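Local atomic coordinates of lactococcus lactis MG1363 DpsA (Lactococcus lactis, PDB entry 1ZS3), a protein that belongs to the Dps family of DNA-binding, ferritin-like proteins and probably helps protect DNA against oxidative stress. Residues F73-L78 with F142-G147. Residues are numbered along the deposited sequence; the frame is centred on the assembly and turned at random.
Sequences FKISDL and FALAAG
Leu78 points toward helix 142-165 and lays its two methyls over the first two turns of that helix. With CG anti to the carbonyl carbon (chi1 -84°), the two methyls spread along helix 142-165. CD1 rests on the bare backbone at Gly147, with Gly147 CA 3.9 Å from Leu78 CD1. Having no side chain, Gly147 lets this methyl come down to the backbone. The other branch meets a methyl tip to tip, Leu78 CD2 lying 4.0 Å from Ala143 CB. Leu144 comes in from the buried side. With CG anti to the backbone N (chi1 -179°), the end of its side chain swings nearer, and Leu144 CD1 lies 3.6 Å from Leu78 CB. The same methyl reaches Ile75, whose side chain crosses that of Leu144 at about a right angle, with Ile75 CG2 4.1 Å from Leu144 CD1. The two segments are nearly antiparallel (165°), and their axes come within 9.6 Å. They belong to the second and fourth helices of the ferritin-like four-helix bundle of Dps proteins, 55-81 and 142-165. Helix 27-51 adds Leu31 against Leu144. An alanine in place of Leu78 would remove both methyls and would probably loosen the packing on Ala143 and Gly147. No hydrogen bond joins the segments. Lys74 extends past Gly147 to a salt bridge with Glu150. Asp77 forms salt bridges with Arg160 of one neighbouring subunit and Arg62 of another.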
loop_
_atom_site.group_PDB
_atom_site.type_symbol
_atom_site.label_atom_id
_atom_site.label_comp_id
_atom_site.label_asym_id
_atom_site.label_seq_id
_atom_site.Cartn_x
_atom_site.Cartn_y
_atom_site.Cartn_z
ATOM N N PHE A 73 -21.280 -17.513 2.172
ATOM C CA PHE A 73 -21.872 -16.307 1.574
ATOM C C PHE A 73 -21.761 -16.314 0.036
ATOM O O PHE A 73 -22.621 -15.797 -0.658
ATOM C CB PHE A 73 -21.218 -15.027 2.111
ATOM C CG PHE A 73 -21.630 -14.661 3.518
ATOM C CD1 PHE A 73 -20.741 -14.835 4.584
ATOM C CD2 PHE A 73 -22.893 -14.147 3.783
ATOM C CE1 PHE A 73 -21.111 -14.508 5.864
ATOM C CE2 PHE A 73 -23.283 -13.838 5.096
ATOM C CZ PHE A 73 -22.383 -14.011 6.133
ATOM N N LYS A 74 -20.725 -16.939 -0.499
ATOM C CA LYS A 74 -20.473 -16.790 -1.914
ATOM C C LYS A 74 -21.514 -17.614 -2.688
ATOM O O LYS A 74 -22.061 -17.161 -3.693
ATOM C CB LYS A 74 -19.036 -17.174 -2.266
ATOM C CG LYS A 74 -18.600 -16.752 -3.641
ATOM C CD LYS A 74 -17.614 -17.769 -4.280
ATOM C CE LYS A 74 -16.506 -17.066 -5.143
ATOM N NZ LYS A 74 -15.997 -17.962 -6.255
ATOM N N ILE A 75 -21.729 -18.836 -2.220
ATOM C CA ILE A 75 -22.641 -19.784 -2.827
ATOM C C ILE A 75 -24.111 -19.463 -2.579
ATOM O O ILE A 75 -24.951 -19.696 -3.455
ATOM C CB ILE A 75 -22.266 -21.185 -2.375
ATOM C CG1 ILE A 75 -20.810 -21.455 -2.777
ATOM C CG2 ILE A 75 -23.136 -22.246 -3.064
ATOM C CD1 ILE A 75 -20.421 -22.835 -2.546
ATOM N N SER A 76 -24.390 -18.919 -1.400
ATOM C CA SER A 76 -25.696 -18.489 -1.027
ATOM C C SER A 76 -26.074 -17.446 -1.999
ATOM O O SER A 76 -27.160 -17.478 -2.550
ATOM C CB SER A 76 -25.772 -17.967 0.406
ATOM O OG SER A 76 -25.612 -19.043 1.317
ATOM N N ASP A 77 -25.178 -16.491 -2.185
ATOM C CA ASP A 77 -25.418 -15.382 -3.113
ATOM C C ASP A 77 -25.613 -15.904 -4.492
ATOM O O ASP A 77 -26.445 -15.358 -5.217
ATOM C CB ASP A 77 -24.266 -14.397 -3.121
ATOM C CG ASP A 77 -24.365 -13.435 -2.019
ATOM O OD1 ASP A 77 -23.356 -12.881 -1.581
ATOM O OD2 ASP A 77 -25.442 -13.157 -1.494
ATOM N N LEU A 78 -24.856 -16.944 -4.876
ATOM C CA LEU A 78 -24.955 -17.420 -6.232
ATOM C C LEU A 78 -26.347 -18.031 -6.403
ATOM O O LEU A 78 -26.958 -17.871 -7.462
ATOM C CB LEU A 78 -23.873 -18.451 -6.526
ATOM C CG LEU A 78 -22.527 -17.847 -6.920
ATOM C CD1 LEU A 78 -21.452 -18.912 -6.981
ATOM C CD2 LEU A 78 -22.576 -17.118 -8.262
ATOM N N PHE A 142 -25.003 -21.717 -14.662
ATOM C CA PHE A 142 -23.554 -21.805 -14.962
ATOM C C PHE A 142 -22.612 -21.137 -13.942
ATOM O O PHE A 142 -21.539 -21.656 -13.666
ATOM C CB PHE A 142 -23.202 -21.219 -16.312
ATOM C CG PHE A 142 -24.163 -21.532 -17.387
ATOM C CD1 PHE A 142 -25.115 -20.581 -17.779
ATOM C CD2 PHE A 142 -24.093 -22.722 -18.068
ATOM C CE1 PHE A 142 -25.967 -20.826 -18.809
ATOM C CE2 PHE A 142 -24.961 -22.970 -19.102
ATOM C CZ PHE A 142 -25.891 -22.012 -19.469
ATOM N N ALA A 143 -22.974 -19.948 -13.462
ATOM C CA ALA A 143 -22.141 -19.214 -12.496
ATOM C C ALA A 143 -22.060 -20.018 -11.216
ATOM O O ALA A 143 -21.001 -20.153 -10.640
ATOM C CB ALA A 143 -22.679 -17.816 -12.230
ATOM N N LEU A 144 -23.178 -20.551 -10.774
ATOM C CA LEU A 144 -23.217 -21.377 -9.586
ATOM C C LEU A 144 -22.294 -22.570 -9.758
ATOM O O LEU A 144 -21.567 -22.940 -8.869
ATOM C CB LEU A 144 -24.628 -21.876 -9.351
ATOM C CG LEU A 144 -24.874 -22.747 -8.117
ATOM C CD1 LEU A 144 -24.687 -21.964 -6.869
ATOM C CD2 LEU A 144 -26.268 -23.323 -8.162
ATOM N N ALA A 145 -22.343 -23.187 -10.937
ATOM C CA ALA A 145 -21.559 -24.364 -11.181
ATOM C C ALA A 145 -20.091 -24.018 -10.952
ATOM O O ALA A 145 -19.382 -24.769 -10.286
ATOM C CB ALA A 145 -21.802 -24.902 -12.598
ATOM N N ALA A 146 -19.645 -22.873 -11.473
ATOM C CA ALA A 146 -18.279 -22.402 -11.353
ATOM C C ALA A 146 -17.864 -22.194 -9.884
ATOM O O ALA A 146 -16.776 -22.627 -9.478
ATOM C CB ALA A 146 -18.110 -21.128 -12.124
ATOM N N GLY A 147 -18.713 -21.516 -9.100
ATOM C CA GLY A 147 -18.485 -21.333 -7.671
ATOM C C GLY A 147 -18.312 -22.667 -6.949
ATOM O O GLY A 147 -17.469 -22.805 -6.096
#